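Local coordinates for possible periplasmic protein (Campylobacter jejuni, PDB 3RGC) that acts as a SurA-like chaperone of the periplasm and may also have peptidyl-prolyl cis-trans isomerase activity, at residues L48-N53 and R100-K105; T112-D117 and A224-Q229. All blocks are in the same frame, centred on the assembly; numbering follows the deposited sequence.

Contact 1: L48-N53 and R100-K105; sequences LGIVVN and RKLYEK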
ATOM      1  N   LEU B  48      14.320  27.781 -25.275  1.00 46.50           N
ATOM      2  CA  LEU B  48      14.382  27.680 -23.820  1.00 44.67           C
ATOM      3  C   LEU B  48      15.702  27.075 -23.357  1.00 40.79           C
ATOM      4  O   LEU B  48      15.938  26.933 -22.168  1.00 51.20           O
ATOM      5  CB  LEU B  48      13.199  26.880 -23.271  1.00 44.53           C
ATOM      6  CG  LEU B  48      11.810  27.454 -23.566  1.00 43.50           C
ATOM      7  CD1 LEU B  48      10.678  26.457 -23.199  1.00 30.52           C
ATOM      8  CD2 LEU B  48      11.617  28.810 -22.872  1.00 38.85           C
ATOM      9  N   GLY B  49      16.567  26.741 -24.308  1.00 38.72           N
ATOM     10  CA  GLY B  49      17.864  26.182 -23.989  1.00 42.28           C
ATOM     11  C   GLY B  49      17.746  24.844 -23.293  1.00 48.62           C
ATOM     12  O   GLY B  49      18.408  24.596 -22.291  1.00 50.49           O
ATOM     13  N   ILE B  50      16.891  23.979 -23.820  1.00 42.14           N
ATOM     14  CA  ILE B  50      16.737  22.651 -23.263  1.00 33.55           C
ATOM     15  C   ILE B  50      17.839  21.796 -23.838  1.00 36.01           C
ATOM     16  O   ILE B  50      18.085  21.851 -25.032  1.00 47.04           O
ATOM     17  CB  ILE B  50      15.383  22.021 -23.655  1.00 37.25           C
ATOM     18  CG1 ILE B  50      14.222  22.884 -23.169  1.00 40.25           C
ATOM     19  CG2 ILE B  50      15.260  20.614 -23.088  1.00 40.07           C
ATOM     20  CD1 ILE B  50      14.269  23.177 -21.675  1.00 43.63           C
ATOM     21  N   VAL B  51      18.499  21.006 -22.994  1.00 41.14           N
ATOM     22  CA  VAL B  51      19.532  20.080 -23.460  1.00 30.32           C
ATOM     23  C   VAL B  51      19.791  18.925 -22.469  1.00 28.21           C
ATOM     24  O   VAL B  51      19.622  19.076 -21.266  1.00 33.78           O
ATOM     25  CB  VAL B  51      20.861  20.828 -23.760  1.00 44.37           C
ATOM     26  CG1 VAL B  51      21.518  21.258 -22.473  1.00 39.34           C
ATOM     27  CG2 VAL B  51      21.794  19.951 -24.551  1.00 51.94           C
ATOM     28  N   VAL B  52      20.221  17.784 -23.000  1.00 28.19           N
ATOM     29  CA  VAL B  52      20.583  16.609 -22.218  1.00 35.04           C
ATOM     30  C   VAL B  52      22.020  16.099 -22.526  1.00 43.14           C
ATOM     31  O   VAL B  52      22.329  15.736 -23.660  1.00 51.54           O
ATOM     32  CB  VAL B  52      19.596  15.474 -22.518  1.00 38.86           C
ATOM     33  CG1 VAL B  52      19.972  14.230 -21.742  1.00 32.38           C
ATOM     34  CG2 VAL B  52      18.158  15.923 -22.237  1.00 32.23           C
ATOM     35  N   ASN B  53      22.875  16.088 -21.501  1.00 38.65           N
ATOM     36  CA  ASN B  53      24.226  15.514 -21.534  1.00 33.60           C
ATOM     37  C   ASN B  53      24.218  14.024 -21.710  1.00 35.59           C
ATOM     38  O   ASN B  53      23.237  13.353 -21.395  1.00 40.03           O
ATOM     39  CB  ASN B  53      24.884  15.655 -20.147  1.00 35.89           C
ATOM     40  CG  ASN B  53      25.373  17.004 -19.887  1.00 45.97           C
ATOM     41  OD1 ASN B  53      24.978  17.633 -18.924  1.00 36.37           O
ATOM     42  ND2 ASN B  53      26.254  17.486 -20.751  1.00 65.54           N
ATOM     43  N   ARG B 100      10.884  15.661 -21.636  1.00 27.35           N
ATOM     44  CA  ARG B 100      10.529  15.826 -20.225  1.00 36.81           C
ATOM     45  C   ARG B 100      11.105  17.117 -19.644  1.00 38.51           C
ATOM     46  O   ARG B 100      10.401  17.827 -18.923  1.00 31.72           O
ATOM     47  CB  ARG B 100      10.943  14.622 -19.371  1.00 45.09           C
ATOM     48  CG  ARG B 100       9.863  13.554 -19.276  1.00 66.95           C
ATOM     49  CD  ARG B 100      10.148  12.517 -18.194  1.00 79.47           C
ATOM     50  NE  ARG B 100      11.196  11.578 -18.583  1.00 91.23           N
ATOM     51  CZ  ARG B 100      11.040  10.626 -19.499  1.00 94.43           C
ATOM     52  NH1 ARG B 100       9.882  10.493 -20.134  1.00 93.75           N
ATOM     53  NH2 ARG B 100      12.048   9.813 -19.787  1.00 93.01           N
ATOM     54  N   LYS B 101      12.366  17.434 -19.960  1.00 26.46           N
ATOM     55  CA  LYS B 101      12.932  18.712 -19.522  1.00 28.61           C
ATOM     56  C   LYS B 101      12.089  19.884 -20.063  1.00 35.48           C
ATOM     57  O   LYS B 101      11.818  20.848 -19.349  1.00 35.16           O
ATOM     58  CB  LYS B 101      14.395  18.861 -19.943  1.00 33.19           C
ATOM     59  CG  LYS B 101      15.412  18.226 -19.005  1.00 34.50           C
ATOM     60  CD  LYS B 101      16.832  18.594 -19.415  1.00 37.89           C
ATOM     61  CE  LYS B 101      17.822  18.359 -18.293  1.00 43.15           C
ATOM     62  NZ  LYS B 101      19.099  19.118 -18.517  1.00 46.84           N
ATOM     63  N   LEU B 102      11.647  19.769 -21.317  1.00 34.36           N
ATOM     64  CA  LEU B 102      10.883  20.826 -21.986  1.00 30.37           C
ATOM     65  C   LEU B 102       9.571  21.101 -21.266  1.00 27.98           C
ATOM     66  O   LEU B 102       9.245  22.249 -20.952  1.00 33.26           O
ATOM     67  CB  LEU B 102      10.607  20.454 -23.459  1.00 35.70           C
ATOM     68  CG  LEU B 102       9.568  21.334 -24.162  1.00 36.17           C
ATOM     69  CD1 LEU B 102      10.047  22.776 -24.195  1.00 30.96           C
ATOM     70  CD2 LEU B 102       9.206  20.851 -25.582  1.00 33.71           C
ATOM     71  N   TYR B 103       8.819  20.040 -20.994  1.00 25.16           N
ATOM     72  CA  TYR B 103       7.548  20.193 -20.286  1.00 29.50           C
ATOM     73  C   TYR B 103       7.704  20.602 -18.805  1.00 26.86           C
ATOM     74  O   TYR B 103       6.825  21.251 -18.248  1.00 28.67           O
ATOM     75  CB  TYR B 103       6.694  18.934 -20.443  1.00 30.37           C
ATOM     76  CG  TYR B 103       6.279  18.722 -21.875  1.00 36.38           C
ATOM     77  CD1 TYR B 103       5.441  19.614 -22.498  1.00 49.00           C
ATOM     78  CD2 TYR B 103       6.755  17.655 -22.610  1.00 46.97           C
ATOM     79  CE1 TYR B 103       5.073  19.444 -23.813  1.00 57.52           C
ATOM     80  CE2 TYR B 103       6.399  17.478 -23.929  1.00 48.91           C
ATOM     81  CZ  TYR B 103       5.555  18.377 -24.526  1.00 53.19           C
ATOM     82  OH  TYR B 103       5.177  18.215 -25.841  1.00 56.78           O
ATOM     83  N   GLU B 104       8.809  20.226 -18.169  1.00 31.89           N
ATOM     84  CA  GLU B 104       9.091  20.724 -16.818  1.00 36.53           C
ATOM     85  C   GLU B 104       9.301  22.227 -16.867  1.00 33.61           C
ATOM     86  O   GLU B 104       8.730  22.961 -16.085  1.00 39.67           O
ATOM     87  CB  GLU B 104      10.381  20.134 -16.260  1.00 39.65           C
ATOM     88  CG  GLU B 104      10.434  18.645 -16.051  1.00 67.36           C
ATOM     89  CD  GLU B 104      11.862  18.179 -15.759  1.00 97.31           C
ATOM     90  OE1 GLU B 104      12.696  19.017 -15.333  1.00 99.25           O
ATOM     91  OE2 GLU B 104      12.157  16.981 -15.972  1.00110.43           O
ATOM     92  N   LYS B 105      10.171  22.669 -17.773  1.00 30.31           N
ATOM     93  CA  LYS B 105      10.456  24.088 -17.958  1.00 24.09           C
ATOM     94  C   LYS B 105       9.162  24.861 -18.202  1.00 32.80           C
ATOM     95  O   LYS B 105       8.859  25.843 -17.521  1.00 41.13           O
ATOM     96  CB  LYS B 105      11.416  24.265 -19.146  1.00 32.86           C
ATOM     97  CG  LYS B 105      11.854  25.692 -19.418  1.00 43.20           C
ATOM     98  CD  LYS B 105      12.641  26.257 -18.239  1.00 56.55           C
ATOM     99  CE  LYS B 105      13.286  27.592 -18.580  1.00 68.89           C
ATOM    100  NZ  LYS B 105      13.923  28.241 -17.387  1.00 74.83           N
TER

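Contact 2: T112-D117 and A224-Q229; sequences TDFSDD and AYVSEQ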
ATOM      1  N   THR B 112       0.408  28.296  -9.887  1.00 43.34           N
ATOM      2  CA  THR B 112      -0.448  27.213  -9.427  1.00 43.15           C
ATOM      3  C   THR B 112      -1.199  27.644  -8.175  1.00 38.44           C
ATOM      4  O   THR B 112      -0.607  28.219  -7.264  1.00 42.37           O
ATOM      5  CB  THR B 112       0.396  25.949  -9.093  1.00 43.01           C
ATOM      6  OG1 THR B 112       1.333  25.709 -10.143  1.00 44.41           O
ATOM      7  CG2 THR B 112      -0.474  24.723  -8.924  1.00 32.37           C
ATOM      8  N   ASP B 113      -2.500  27.372  -8.151  1.00 34.04           N
ATOM      9  CA  ASP B 113      -3.340  27.608  -6.980  1.00 41.90           C
ATOM     10  C   ASP B 113      -3.304  26.383  -6.053  1.00 44.86           C
ATOM     11  O   ASP B 113      -3.672  25.281  -6.445  1.00 35.80           O
ATOM     12  CB  ASP B 113      -4.776  27.925  -7.427  1.00 40.98           C
ATOM     13  CG  ASP B 113      -5.739  28.097  -6.260  1.00 49.09           C
ATOM     14  OD1 ASP B 113      -5.262  28.350  -5.135  1.00 52.51           O
ATOM     15  OD2 ASP B 113      -6.975  27.981  -6.469  1.00 44.41           O
ATOM     16  N   PHE B 114      -2.823  26.570  -4.830  1.00 51.60           N
ATOM     17  CA  PHE B 114      -2.765  25.483  -3.852  1.00 40.38           C
ATOM     18  C   PHE B 114      -3.765  25.716  -2.720  1.00 45.65           C
ATOM     19  O   PHE B 114      -3.621  25.134  -1.649  1.00 43.62           O
ATOM     20  CB  PHE B 114      -1.362  25.373  -3.231  1.00 48.94           C
ATOM     21  CG  PHE B 114      -0.271  24.993  -4.203  1.00 47.01           C
ATOM     22  CD1 PHE B 114       0.007  23.661  -4.469  1.00 34.18           C
ATOM     23  CD2 PHE B 114       0.489  25.973  -4.831  1.00 53.97           C
ATOM     24  CE1 PHE B 114       1.007  23.314  -5.352  1.00 45.28           C
ATOM     25  CE2 PHE B 114       1.502  25.632  -5.715  1.00 52.68           C
ATOM     26  CZ  PHE B 114       1.758  24.301  -5.976  1.00 54.76           C
ATOM     27  N   SER B 115      -4.768  26.566  -2.954  1.00 48.25           N
ATOM     28  CA  SER B 115      -5.661  27.021  -1.886  1.00 44.83           C
ATOM     29  C   SER B 115      -6.766  26.025  -1.592  1.00 51.11           C
ATOM     30  O   SER B 115      -7.267  25.346  -2.488  1.00 53.45           O
ATOM     31  CB  SER B 115      -6.255  28.399  -2.201  1.00 44.68           C
ATOM     32  OG  SER B 115      -7.213  28.340  -3.244  1.00 49.90           O
ATOM     33  N   ASP B 116      -7.153  25.943  -0.325  1.00 61.86           N
ATOM     34  CA  ASP B 116      -8.160  24.975   0.081  1.00 55.07           C
ATOM     35  C   ASP B 116      -9.465  25.232  -0.648  1.00 48.44           C
ATOM     36  O   ASP B 116     -10.103  24.302  -1.152  1.00 50.80           O
ATOM     37  CB  ASP B 116      -8.375  24.999   1.592  1.00 59.02           C
ATOM     38  CG  ASP B 116      -8.979  23.706   2.107  1.00 79.55           C
ATOM     39  OD1 ASP B 116      -8.865  22.679   1.400  1.00 80.50           O
ATOM     40  OD2 ASP B 116      -9.563  23.710   3.214  1.00 90.49           O
ATOM     41  N   ASP B 117      -9.866  26.496  -0.727  1.00 44.56           N
ATOM     42  CA  ASP B 117     -11.091  26.796  -1.439  1.00 46.99           C
ATOM     43  C   ASP B 117     -10.963  26.521  -2.931  1.00 45.27           C
ATOM     44  O   ASP B 117     -11.914  26.050  -3.544  1.00 50.88           O
ATOM     45  CB  ASP B 117     -11.657  28.188  -1.113  1.00 65.68           C
ATOM     46  CG  ASP B 117     -10.641  29.292  -1.250  1.00 79.24           C
ATOM     47  OD1 ASP B 117      -9.465  29.101  -0.857  1.00 84.88           O
ATOM     48  OD2 ASP B 117     -11.039  30.369  -1.738  1.00 79.62           O
ATOM     49  N   ALA B 224      -4.947  16.131  -7.847  1.00 36.05           N
ATOM     50  CA  ALA B 224      -5.650  16.157  -9.126  1.00 42.15           C
ATOM     51  C   ALA B 224      -5.878  17.590  -9.618  1.00 55.70           C
ATOM     52  O   ALA B 224      -5.754  17.886 -10.815  1.00 54.71           O
ATOM     53  CB  ALA B 224      -6.976  15.428  -9.007  1.00 37.17           C
ATOM     54  N   TYR B 225      -6.216  18.479  -8.690  1.00 52.38           N
ATOM     55  CA  TYR B 225      -6.418  19.881  -9.031  1.00 45.90           C
ATOM     56  C   TYR B 225      -5.127  20.446  -9.582  1.00 39.26           C
ATOM     57  O   TYR B 225      -5.104  21.097 -10.622  1.00 46.83           O
ATOM     58  CB  TYR B 225      -6.845  20.652  -7.791  1.00 45.39           C
ATOM     59  CG  TYR B 225      -7.094  22.111  -8.023  1.00 40.27           C
ATOM     60  CD1 TYR B 225      -7.736  22.552  -9.176  1.00 44.31           C
ATOM     61  CD2 TYR B 225      -6.719  23.056  -7.067  1.00 42.41           C
ATOM     62  CE1 TYR B 225      -7.982  23.904  -9.385  1.00 54.14           C
ATOM     63  CE2 TYR B 225      -6.962  24.405  -7.261  1.00 50.17           C
ATOM     64  CZ  TYR B 225      -7.598  24.827  -8.422  1.00 54.40           C
ATOM     65  OH  TYR B 225      -7.842  26.167  -8.624  1.00 44.76           O
ATOM     66  N   VAL B 226      -4.041  20.175  -8.882  1.00 37.32           N
ATOM     67  CA  VAL B 226      -2.727  20.636  -9.291  1.00 44.74           C
ATOM     68  C   VAL B 226      -2.291  19.975 -10.603  1.00 42.84           C
ATOM     69  O   VAL B 226      -1.800  20.640 -11.507  1.00 38.70           O
ATOM     70  CB  VAL B 226      -1.693  20.348  -8.192  1.00 48.90           C
ATOM     71  CG1 VAL B 226      -0.274  20.568  -8.718  1.00 42.12           C
ATOM     72  CG2 VAL B 226      -1.979  21.209  -6.963  1.00 44.85           C
ATOM     73  N   SER B 227      -2.479  18.665 -10.710  1.00 39.57           N
ATOM     74  CA  SER B 227      -2.189  17.976 -11.967  1.00 47.00           C
ATOM     75  C   SER B 227      -2.921  18.629 -13.138  1.00 48.95           C
ATOM     76  O   SER B 227      -2.329  18.895 -14.184  1.00 48.72           O
ATOM     77  CB  SER B 227      -2.584  16.494 -11.879  1.00 50.56           C
ATOM     78  OG  SER B 227      -3.266  16.098 -13.058  1.00 58.83           O
ATOM     79  N   GLU B 228      -4.216  18.886 -12.965  1.00 48.50           N
ATOM     80  CA  GLU B 228      -4.993  19.521 -14.021  1.00 44.95           C
ATOM     81  C   GLU B 228      -4.543  20.930 -14.361  1.00 46.11           C
ATOM     82  O   GLU B 228      -4.551  21.329 -15.534  1.00 48.64           O
ATOM     83  CB  GLU B 228      -6.474  19.538 -13.688  1.00 53.89           C
ATOM     84  CG  GLU B 228      -7.256  20.374 -14.676  1.00 68.71           C
ATOM     85  CD  GLU B 228      -8.686  19.926 -14.812  1.00 83.66           C
ATOM     86  OE1 GLU B 228      -9.083  18.977 -14.101  1.00 85.23           O
ATOM     87  OE2 GLU B 228      -9.409  20.523 -15.637  1.00 92.56           O
ATOM     88  N   GLN B 229      -4.166  21.703 -13.352  1.00 44.42           N
ATOM     89  CA  GLN B 229      -3.661  23.042 -13.643  1.00 46.77           C
ATOM     90  C   GLN B 229      -2.400  22.959 -14.503  1.00 47.09           C
ATOM     91  O   GLN B 229      -2.185  23.804 -15.377  1.00 48.84           O
ATOM     92  CB  GLN B 229      -3.394  23.838 -12.362  1.00 42.73           C
ATOM     93  CG  GLN B 229      -4.649  24.175 -11.522  1.00 42.40           C
ATOM     94  CD  GLN B 229      -4.271  24.818 -10.192  1.00 45.75           C
ATOM     95  OE1 GLN B 229      -3.782  25.946 -10.148  1.00 45.65           O
ATOM     96  NE2 GLN B 229      -4.448  24.079  -9.110  1.00 38.95           N
TER

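Contact 1: L48-N53 and R100-K105
The flat group that Lys101 meets is the backbone carbonyl of Val51; no aromatic ring takes part between 48-53 and 100-105. Lys101 NZ donates to Val51 O, 2.8 Å away and nearly in line with the C=O bond (173°). The lysine is extended beyond CG, and its CD lies 3.4 Å from Val51 O. The charge of this ammonium is paired with Glu56 in a salt bridge, and Val51 O is its added, neutral acceptor.

The rest is apolar. Ile50 lies against the helix backbone. Its CG1 is anti to the carbonyl carbon (chi1 -59°) and rests 4.1 Å from Leu102 CA. Its CG2 packs 3.7 Å from Lys101 CB, and its CD1 reaches 4.0 Å to Lys105 CB. Leu48 crosses Leu102 at about a right angle, with CD1 of Leu48 3.9 Å from CD1 of Leu102. Val52 CG2 leans on Lys101 CD.

A Schellman motif at Gly49 ends helix 30-48 and turns the chain past helix 86-107. Leu102 also touches Glu41, Gln44 and Met45 of helix 30-48. The contact thus lays the connection from helix 30-48 to helix 54-67 along helix 86-107, in the region assigned to the SurA N-terminal family.

Contact 2: T112-D117 and A224-Q229
An Asx turn just before helix 116-125 presents Asp113 to Gln229 and Tyr225 of the long helix 218-244. The carboxamide of Gln229 grips the backbone of Asp113 at two points. Its OE1 accepts from Asp113 N at 2.8 Å, and its NE2 donates to Asp113 O at 3.0 Å. Both bonds are close to straight and use lone pairs in the carbonyl planes, and Asp113 O lies in the plane of the glutamine amide. The glutamine is extended beyond CG, which carries the amide across to the loop. Its NE2 also sits over the centre of the Tyr225 ring, 3.0 Å above the plane.

The side chain of Asp113 turns to the same helix. Its CG is anti to the backbone N (chi1 176°), and OD2 lies at the edge of the Tyr225 ring. Tyr225 OH donates to Asp113 OD2 at 2.9 Å, on the anti side, somewhat out of the carboxylate plane. The ring and carboxylate planes stand 83° apart. OD1 closes the Asx turn by accepting from Ser115 N, which comes from above the carboxylate plane. It also takes Ser115 OG on its syn lone pair at 2.7 Å. Ser115 OG in turn caps Gly118 N.

A small apolar patch lies beside this network. Val226 CG2 is 4.0 Å from Phe114 CE1, and Thr112 CG2, from the same segment as Phe114, lies over one face of its ring, toward the rim.

Three donors thus hold the Asp113 carboxylate, which would probably stabilise its charged form. The two Ser115 bonds set it within its own loop, while Tyr225 OH and the Gln229 amide tie Asp113 to helix 218-244.

Contact 1 is partly buried and contact 2 lies on the surface. They share no segment, and their nearest atoms are about 10 Å apart. They are joined through the fold: helix 86-107 of contact 1 and helix 116-125, whose start belongs to contact 2, follow each other in the chain. Helix 218-244 carries one side of contact 2 and also meets Tyr103, on the helix of contact 1. The chemistry differs with place. Contact 1 packs mainly aliphatic groups between an interhelical connection and helix 86-107, with one lysine bond at its margin. Contact 2 depends on directional hydrogen bonds from an amide and a phenol, with little apolar packing.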